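Long-range contacts in kojibiose phosphorylase (PDB 6W0P), which belongs to glycoside hydrolase family 65, whose members join an N-terminal beta-sandwich domain to a helical catalytic barrel and a small C-terminal domain: residues E170-D174 with S213-T217; I247-V251 with A277-F282; Y250-I254 with I269-L274. All blocks are in the same frame, centred on the assembly; numbering follows the deposited sequence.

Contact 1: E170-D174 with S213-T217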
loop_
_atom_site.group_PDB
_atom_site.type_symbol
_atom_site.label_atom_id
_atom_site.label_comp_id
_atom_site.label_asym_id
_atom_site.label_seq_id
_atom_site.Cartn_x
_atom_site.Cartn_y
_atom_site.Cartn_z
ATOM N N GLU A 170 44.452 -12.485 -16.840
ATOM C CA GLU A 170 43.632 -11.449 -17.519
ATOM C C GLU A 170 43.246 -10.387 -16.475
ATOM O O GLU A 170 42.699 -10.776 -15.449
ATOM C CB GLU A 170 42.381 -12.066 -18.145
ATOM C CG GLU A 170 42.667 -13.147 -19.177
ATOM C CD GLU A 170 41.443 -13.803 -19.813
ATOM O OE1 GLU A 170 40.301 -13.461 -19.428
ATOM O OE2 GLU A 170 41.628 -14.668 -20.682
ATOM N N LEU A 171 43.539 -9.113 -16.736
ATOM C CA LEU A 171 42.989 -7.961 -15.987
ATOM C C LEU A 171 41.813 -7.374 -16.776
ATOM O O LEU A 171 41.999 -7.018 -17.967
ATOM C CB LEU A 171 44.074 -6.902 -15.745
ATOM C CG LEU A 171 45.382 -7.374 -15.117
ATOM C CD1 LEU A 171 46.224 -6.172 -14.738
ATOM C CD2 LEU A 171 45.142 -8.258 -13.905
ATOM N N HIS A 172 40.659 -7.248 -16.111
ATOM C CA HIS A 172 39.395 -6.746 -16.705
ATOM C C HIS A 172 38.982 -5.412 -16.067
ATOM O O HIS A 172 39.129 -5.260 -14.831
ATOM C CB HIS A 172 38.285 -7.778 -16.522
ATOM C CG HIS A 172 38.498 -9.087 -17.202
ATOM N ND1 HIS A 172 37.477 -9.734 -17.875
ATOM C CD2 HIS A 172 39.571 -9.899 -17.277
ATOM C CE1 HIS A 172 37.918 -10.884 -18.338
ATOM N NE2 HIS A 172 39.198 -11.004 -17.991
ATOM N N LEU A 173 38.470 -4.489 -16.882
ATOM C CA LEU A 173 37.438 -3.506 -16.475
ATOM C C LEU A 173 36.121 -3.976 -17.091
ATOM O O LEU A 173 36.049 -4.052 -18.334
ATOM C CB LEU A 173 37.795 -2.099 -16.960
ATOM C CG LEU A 173 39.220 -1.639 -16.678
ATOM C CD1 LEU A 173 39.438 -0.263 -17.273
ATOM C CD2 LEU A 173 39.520 -1.631 -15.182
ATOM N N ASP A 174 35.151 -4.323 -16.248
ATOM C CA ASP A 174 33.883 -4.990 -16.630
ATOM C C ASP A 174 32.728 -4.070 -16.254
ATOM O O ASP A 174 32.469 -3.939 -15.040
ATOM C CB ASP A 174 33.735 -6.349 -15.930
ATOM C CG ASP A 174 32.393 -7.011 -16.195
ATOM O OD1 ASP A 174 31.658 -6.465 -17.038
ATOM O OD2 ASP A 174 32.087 -8.070 -15.569
ATOM N N SER A 213 36.677 4.672 -16.897
ATOM C CA SER A 213 37.562 3.769 -16.132
ATOM C C SER A 213 38.779 3.447 -16.986
ATOM O O SER A 213 38.579 2.914 -18.104
ATOM C CB SER A 213 36.855 2.512 -15.729
ATOM O OG SER A 213 37.711 1.738 -14.902
ATOM N N VAL A 214 39.972 3.767 -16.475
ATOM C CA VAL A 214 41.254 3.512 -17.189
ATOM C C VAL A 214 42.210 2.742 -16.273
ATOM O O VAL A 214 42.282 3.055 -15.068
ATOM C CB VAL A 214 41.883 4.825 -17.689
ATOM C CG1 VAL A 214 41.038 5.461 -18.790
ATOM C CG2 VAL A 214 42.118 5.805 -16.551
ATOM N N MET A 215 42.922 1.771 -16.834
ATOM C CA MET A 215 43.982 1.054 -16.101
ATOM C C MET A 215 45.258 0.981 -16.941
ATOM O O MET A 215 45.211 1.187 -18.156
ATOM C CB MET A 215 43.540 -0.354 -15.712
ATOM C CG MET A 215 43.291 -1.257 -16.873
ATOM S SD MET A 215 43.052 -2.921 -16.244
ATOM C CE MET A 215 42.429 -3.765 -17.698
ATOM N N ARG A 216 46.357 0.744 -16.247
ATOM C CA ARG A 216 47.688 0.442 -16.811
ATOM C C ARG A 216 48.464 -0.286 -15.717
ATOM O O ARG A 216 48.007 -0.230 -14.550
ATOM C CB ARG A 216 48.414 1.727 -17.200
ATOM C CG ARG A 216 48.906 2.511 -15.999
ATOM C CD ARG A 216 49.372 3.881 -16.406
ATOM N NE ARG A 216 50.727 3.873 -16.930
ATOM C CZ ARG A 216 51.083 4.385 -18.101
ATOM N NH1 ARG A 216 50.169 4.895 -18.919
ATOM N NH2 ARG A 216 52.351 4.349 -18.479
ATOM N N THR A 217 49.603 -0.885 -16.065
ATOM C CA THR A 217 50.333 -1.846 -15.193
ATOM C C THR A 217 51.828 -1.560 -15.345
ATOM O O THR A 217 52.170 -0.657 -16.127
ATOM C CB THR A 217 49.927 -3.302 -15.488
ATOM O OG1 THR A 217 50.571 -3.769 -16.675
ATOM C CG2 THR A 217 48.432 -3.484 -15.648
#

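Contact 2: I247-V251 with A277-F282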
loop_
_atom_site.group_PDB
_atom_site.type_symbol
_atom_site.label_atom_id
_atom_site.label_comp_id
_atom_site.label_asym_id
_atom_site.label_seq_id
_atom_site.Cartn_x
_atom_site.Cartn_y
_atom_site.Cartn_z
ATOM N N ILE A 247 52.660 -8.192 -10.432
ATOM C CA ILE A 247 52.212 -7.097 -11.333
ATOM C C ILE A 247 51.375 -6.128 -10.487
ATOM O O ILE A 247 50.674 -6.602 -9.567
ATOM C CB ILE A 247 51.445 -7.686 -12.531
ATOM C CG1 ILE A 247 50.995 -6.613 -13.519
ATOM C CG2 ILE A 247 50.279 -8.542 -12.085
ATOM C CD1 ILE A 247 50.454 -7.192 -14.825
ATOM N N THR A 248 51.465 -4.825 -10.765
ATOM C CA THR A 248 50.626 -3.783 -10.123
ATOM C C THR A 248 49.675 -3.197 -11.162
ATOM O O THR A 248 50.163 -2.764 -12.216
ATOM C CB THR A 248 51.498 -2.703 -9.484
ATOM O OG1 THR A 248 52.364 -3.417 -8.609
ATOM C CG2 THR A 248 50.693 -1.654 -8.751
ATOM N N ARG A 249 48.376 -3.225 -10.873
ATOM C CA ARG A 249 47.327 -2.527 -11.648
ATOM C C ARG A 249 46.983 -1.186 -10.982
ATOM O O ARG A 249 46.568 -1.196 -9.793
ATOM C CB ARG A 249 46.061 -3.379 -11.728
ATOM C CG ARG A 249 45.105 -2.890 -12.799
ATOM C CD ARG A 249 43.656 -3.081 -12.434
ATOM N NE ARG A 249 43.305 -4.469 -12.153
ATOM C CZ ARG A 249 42.354 -5.151 -12.770
ATOM N NH1 ARG A 249 41.681 -4.600 -13.758
ATOM N NH2 ARG A 249 42.053 -6.380 -12.385
ATOM N N TYR A 250 47.126 -0.096 -11.743
ATOM C CA TYR A 250 46.645 1.267 -11.412
ATOM C C TYR A 250 45.313 1.490 -12.123
ATOM O O TYR A 250 45.225 1.221 -13.347
ATOM C CB TYR A 250 47.680 2.309 -11.831
ATOM C CG TYR A 250 49.035 2.069 -11.220
ATOM C CD1 TYR A 250 49.938 1.220 -11.828
ATOM C CD2 TYR A 250 49.410 2.656 -10.017
ATOM C CE1 TYR A 250 51.190 0.982 -11.283
ATOM C CE2 TYR A 250 50.654 2.408 -9.445
ATOM C CZ TYR A 250 51.555 1.571 -10.086
ATOM O OH TYR A 250 52.802 1.306 -9.602
ATOM N N VAL A 251 44.304 1.934 -11.377
ATOM C CA VAL A 251 42.960 2.285 -11.919
ATOM C C VAL A 251 42.647 3.755 -11.590
ATOM O O VAL A 251 42.980 4.188 -10.496
ATOM C CB VAL A 251 41.889 1.329 -11.362
ATOM C CG1 VAL A 251 40.506 1.620 -11.923
ATOM C CG2 VAL A 251 42.267 -0.123 -11.605
ATOM N N ALA A 277 49.710 8.525 -11.185
ATOM C CA ALA A 277 49.567 7.487 -10.134
ATOM C C ALA A 277 50.545 6.337 -10.392
ATOM O O ALA A 277 51.071 5.772 -9.405
ATOM C CB ALA A 277 48.143 6.988 -10.058
ATOM N N SER A 278 50.807 6.046 -11.670
ATOM C CA SER A 278 51.651 4.908 -12.102
ATOM C C SER A 278 53.114 5.143 -11.715
ATOM O O SER A 278 53.893 4.197 -11.808
ATOM C CB SER A 278 51.492 4.615 -13.584
ATOM O OG SER A 278 52.005 5.664 -14.382
ATOM N N LYS A 279 53.483 6.346 -11.287
ATOM C CA LYS A 279 54.884 6.647 -10.880
ATOM C C LYS A 279 55.197 6.030 -9.506
ATOM O O LYS A 279 56.389 5.908 -9.190
ATOM C CB LYS A 279 55.147 8.151 -10.827
ATOM C CG LYS A 279 54.740 8.935 -12.066
ATOM C CD LYS A 279 55.525 8.611 -13.300
ATOM C CE LYS A 279 55.505 9.759 -14.286
ATOM N NZ LYS A 279 56.193 10.958 -13.740
ATOM N N PHE A 280 54.179 5.652 -8.722
ATOM C CA PHE A 280 54.333 5.189 -7.317
ATOM C C PHE A 280 54.147 3.676 -7.267
ATOM O O PHE A 280 53.200 3.156 -7.904
ATOM C CB PHE A 280 53.359 5.932 -6.402
ATOM C CG PHE A 280 53.523 7.427 -6.477
ATOM C CD1 PHE A 280 54.604 8.045 -5.869
ATOM C CD2 PHE A 280 52.651 8.200 -7.236
ATOM C CE1 PHE A 280 54.783 9.416 -5.974
ATOM C CE2 PHE A 280 52.830 9.571 -7.345
ATOM C CZ PHE A 280 53.898 10.176 -6.714
ATOM N N SER A 281 55.050 2.989 -6.568
ATOM C CA SER A 281 54.913 1.547 -6.236
ATOM C C SER A 281 53.676 1.337 -5.346
ATOM O O SER A 281 53.308 2.265 -4.575
ATOM C CB SER A 281 56.137 1.032 -5.547
ATOM O OG SER A 281 56.179 1.527 -4.227
ATOM N N PHE A 282 53.064 0.155 -5.452
ATOM C CA PHE A 282 51.963 -0.286 -4.561
ATOM C C PHE A 282 52.407 -0.036 -3.122
ATOM O O PHE A 282 51.651 0.597 -2.389
ATOM C CB PHE A 282 51.578 -1.748 -4.819
ATOM C CG PHE A 282 50.346 -2.193 -4.073
ATOM C CD1 PHE A 282 49.081 -2.028 -4.621
ATOM C CD2 PHE A 282 50.449 -2.791 -2.824
ATOM C CE1 PHE A 282 47.947 -2.445 -3.933
ATOM C CE2 PHE A 282 49.318 -3.196 -2.128
ATOM C CZ PHE A 282 48.066 -3.014 -2.683
HETATM O O HOH W 1 54.105 -1.822 -7.188
#

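Contact 3: Y250-I254 with I269-L274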
loop_
_atom_site.group_PDB
_atom_site.type_symbol
_atom_site.label_atom_id
_atom_site.label_comp_id
_atom_site.label_asym_id
_atom_site.label_seq_id
_atom_site.Cartn_x
_atom_site.Cartn_y
_atom_site.Cartn_z
ATOM N N TYR A 250 47.126 -0.096 -11.743
ATOM C CA TYR A 250 46.645 1.267 -11.412
ATOM C C TYR A 250 45.313 1.490 -12.123
ATOM O O TYR A 250 45.225 1.221 -13.347
ATOM C CB TYR A 250 47.680 2.309 -11.831
ATOM C CG TYR A 250 49.035 2.069 -11.220
ATOM C CD1 TYR A 250 49.938 1.220 -11.828
ATOM C CD2 TYR A 250 49.410 2.656 -10.017
ATOM C CE1 TYR A 250 51.190 0.982 -11.283
ATOM C CE2 TYR A 250 50.654 2.408 -9.445
ATOM C CZ TYR A 250 51.555 1.571 -10.086
ATOM O OH TYR A 250 52.802 1.306 -9.602
ATOM N N VAL A 251 44.304 1.934 -11.377
ATOM C CA VAL A 251 42.960 2.285 -11.919
ATOM C C VAL A 251 42.647 3.755 -11.590
ATOM O O VAL A 251 42.980 4.188 -10.496
ATOM C CB VAL A 251 41.889 1.329 -11.362
ATOM C CG1 VAL A 251 40.506 1.620 -11.923
ATOM C CG2 VAL A 251 42.267 -0.123 -11.605
ATOM N N THR A 252 42.060 4.483 -12.542
ATOM C CA THR A 252 41.449 5.821 -12.354
ATOM C C THR A 252 40.034 5.785 -12.942
ATOM O O THR A 252 39.873 5.294 -14.047
ATOM C CB THR A 252 42.335 6.932 -12.917
ATOM O OG1 THR A 252 43.535 6.946 -12.141
ATOM C CG2 THR A 252 41.667 8.286 -12.860
ATOM N N ASN A 253 39.041 6.195 -12.148
ATOM C CA ASN A 253 37.614 6.274 -12.529
ATOM C C ASN A 253 37.232 7.747 -12.422
ATOM O O ASN A 253 37.405 8.324 -11.310
ATOM C CB ASN A 253 36.773 5.336 -11.664
ATOM C CG ASN A 253 37.146 3.884 -11.867
ATOM O OD1 ASN A 253 37.049 3.364 -12.974
ATOM N ND2 ASN A 253 37.580 3.215 -10.825
ATOM N N ILE A 254 36.818 8.359 -13.537
ATOM C CA ILE A 254 36.346 9.772 -13.562
ATOM C C ILE A 254 34.849 9.754 -13.875
ATOM O O ILE A 254 34.467 9.259 -14.964
ATOM C CB ILE A 254 37.137 10.642 -14.557
ATOM C CG1 ILE A 254 38.647 10.546 -14.345
ATOM C CG2 ILE A 254 36.663 12.085 -14.462
ATOM C CD1 ILE A 254 39.123 11.090 -12.998
ATOM N N ILE A 269 41.545 13.698 -18.551
ATOM C CA ILE A 269 41.754 13.807 -17.077
ATOM C C ILE A 269 42.066 12.405 -16.533
ATOM O O ILE A 269 43.066 12.258 -15.813
ATOM C CB ILE A 269 40.548 14.458 -16.382
ATOM C CG1 ILE A 269 40.345 15.896 -16.872
ATOM C CG2 ILE A 269 40.700 14.382 -14.866
ATOM C CD1 ILE A 269 38.943 16.442 -16.626
ATOM N N ALA A 270 41.299 11.394 -16.930
ATOM C CA ALA A 270 41.486 10.021 -16.416
ATOM C C ALA A 270 42.912 9.551 -16.734
ATOM O O ALA A 270 43.606 9.068 -15.805
ATOM C CB ALA A 270 40.431 9.101 -16.966
ATOM N N LEU A 271 43.362 9.733 -17.979
ATOM C CA LEU A 271 44.691 9.247 -18.435
ATOM C C LEU A 271 45.822 10.011 -17.749
ATOM O O LEU A 271 46.844 9.364 -17.442
ATOM C CB LEU A 271 44.785 9.378 -19.954
ATOM C CG LEU A 271 43.958 8.367 -20.732
ATOM C CD1 LEU A 271 44.334 8.399 -22.208
ATOM C CD2 LEU A 271 44.134 6.973 -20.160
ATOM N N THR A 272 45.664 11.324 -17.552
ATOM C CA THR A 272 46.663 12.195 -16.868
ATOM C C THR A 272 46.857 11.710 -15.424
ATOM O O THR A 272 48.025 11.514 -15.009
ATOM C CB THR A 272 46.267 13.675 -16.937
ATOM O OG1 THR A 272 46.016 14.005 -18.306
ATOM C CG2 THR A 272 47.333 14.591 -16.379
ATOM N N LYS A 273 45.770 11.481 -14.679
ATOM C CA LYS A 273 45.862 11.021 -13.264
ATOM C C LYS A 273 46.370 9.573 -13.214
ATOM O O LYS A 273 47.244 9.285 -12.389
ATOM C CB LYS A 273 44.510 11.207 -12.566
ATOM C CG LYS A 273 44.275 12.604 -11.999
ATOM C CD LYS A 273 42.810 12.965 -11.943
ATOM C CE LYS A 273 42.550 14.416 -11.598
ATOM N NZ LYS A 273 42.159 14.548 -10.184
ATOM N N LEU A 274 45.865 8.681 -14.073
ATOM C CA LEU A 274 46.369 7.284 -14.151
ATOM C C LEU A 274 47.897 7.305 -14.285
ATOM O O LEU A 274 48.577 6.599 -13.506
ATOM C CB LEU A 274 45.737 6.574 -15.350
ATOM C CG LEU A 274 46.144 5.107 -15.502
ATOM C CD1 LEU A 274 45.708 4.287 -14.290
ATOM C CD2 LEU A 274 45.590 4.519 -16.788
#

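Contact 1: E170-D174 with S213-T217
Leu171 and Leu173 meet Met215 with no ring between them; the flat groups of 170-174 lie on the other side of the strand. There the imidazole of His172 has Glu170 C at its edge, in plane. His172 NE2 donates to Glu170 OE1 at 3.1 Å, meeting the carboxylate's anti lone pair close to the ring plane. This helps to hold the ring's rotation, and Lys168 pairs with Glu170 OE2. The contact itself is mainly apolar packing, without a hydrogen bond across it. Met215 CG sits between its backbone N and carbonyl carbon (chi1 65°), and the chain runs on extended. It slides past Leu173 in the opposite direction, with Met215 SD 3.9 Å from Leu173 CD2. Met215 CE ends 3.3 Å from Leu171 O. The strand axes are 8.5 Å apart and run nearly antiparallel (168°). The two strands belong to different sheets packed face to face, their facing side chains forming part of the N-terminal beta-sandwich core. Leu171 CD1 and Thr217 CG2 touch tip to tip at 3.6 Å, while Thr217 OG1 is hydrogen-bonded to Tyr235 OH. Leu173 CD1 lies 3.4 Å from Ser213 O. Ser213 OG, also beside that methyl, is hydrogen-bonded to Asn253 OD1.

Contact 2: I247-V251 with A277-F282
Tyr250, on a strand of the N-terminal beta-sandwich, lies against Ser278 in the short connection between helices 263-277 and 282-300. The connection contains a type I beta turn from Ala277 to Phe280, closed by a hydrogen bond from Phe280 N to Ala277 O at 3.2 Å. The tyrosine ring uses both its face and its edge here. Ser278 CA sits over the centre of one face in a CH-pi contact, 3.7 Å from the centroid and 7° off the normal. Ser278 CB also touches the ring, while its OG turns back and is hydrogen-bonded to Lys275 O. Near the ring plane, Tyr250 OH donates to Phe280 O in a short bond of 2.5 Å. The hydroxyl meets that carbonyl at a C=O...donor angle of 139° and is tilted 31° from the carbonyl plane. Ala277 O approaches the same ring obliquely, 3.4 Å from Tyr250 CE2. Tyr250 CG lies beside its own backbone N, anti to the carbonyl carbon, which directs the ring from the sheet into the turn. This ties the outer side of the sandwich to the turn before helix 282-300. Ser281 is the N-cap of that helix, its OG hydrogen-bonded to Asp284 N. A water accepts from Phe282 N at 2.8 Å and is also hydrogen-bonded to Thr248 OG1. Beside this bridge Thr248 and Phe282 cross obliquely, with Thr248 CG2 4.0 Å from Phe282 CB. Met156 of the adjacent strand 152-161 touches both of these side chains.

Contact 3: Y250-I254 with I269-L274
Leu274 holds CG opposite its backbone N (chi1 -178°), and with chi2 at 62° CD1 swings in toward the strand. That methyl lies 3.2 Å from Tyr250 O and also touches Tyr250 CB. Thr252 holds OG1 beside its backbone N, which lays CG2 against the helix backbone, 3.6 Å from Ala270 O. That carbonyl accepts the helical bond from Leu274 N, so the methyl packs beside a polar atom already in use. Lys273 CB lies on the same methyl. Thr252 OG1 is 3.5 Å from Leu274 N, but the angle is too poor for a hydrogen bond; the Thr252 hydroxyl is instead hydrogen-bonded to Asn152 OD1 of strand 152-161. Further along, packing is tight: Ile254 CG1 is 3.5 Å from Ala270 CB, closer than usual van der Waals contact. Ile254 and Ile269 cross at about a right angle, with Ile254 CD1 4.1 Å from Ile269 CG2. The strand and helix axes approach to 7.9 Å at an angle of 149°. Val214 of strand 210-217 touches Ala270, Leu271 and Leu274. The arrangement is that of an alpha helix laid on the outer face of a sandwich sheet, held mainly by apolar packing.

Of the segments in these contacts, the one on strand 165-174 comes first. Contact 1 closes a loop of 38 residues between it and strand 210-217, and so joins the two sheets of the sandwich. Strand 245-256 then lies down beside 210-217 in one sheet, where Tyr250 N probably donates to Arg216 O and Val214 N to Thr252 O. Contacts 2 and 3 follow contact 1 in series. They start from the same strand and share Tyr250 and Val251; contact 3 closes the shorter loop, 14 residues against 25. Together they tie helix 263-277 and the turn after it to the sheet's outer side. On the inner side, Arg249 reaches across to His172 O of contact 1.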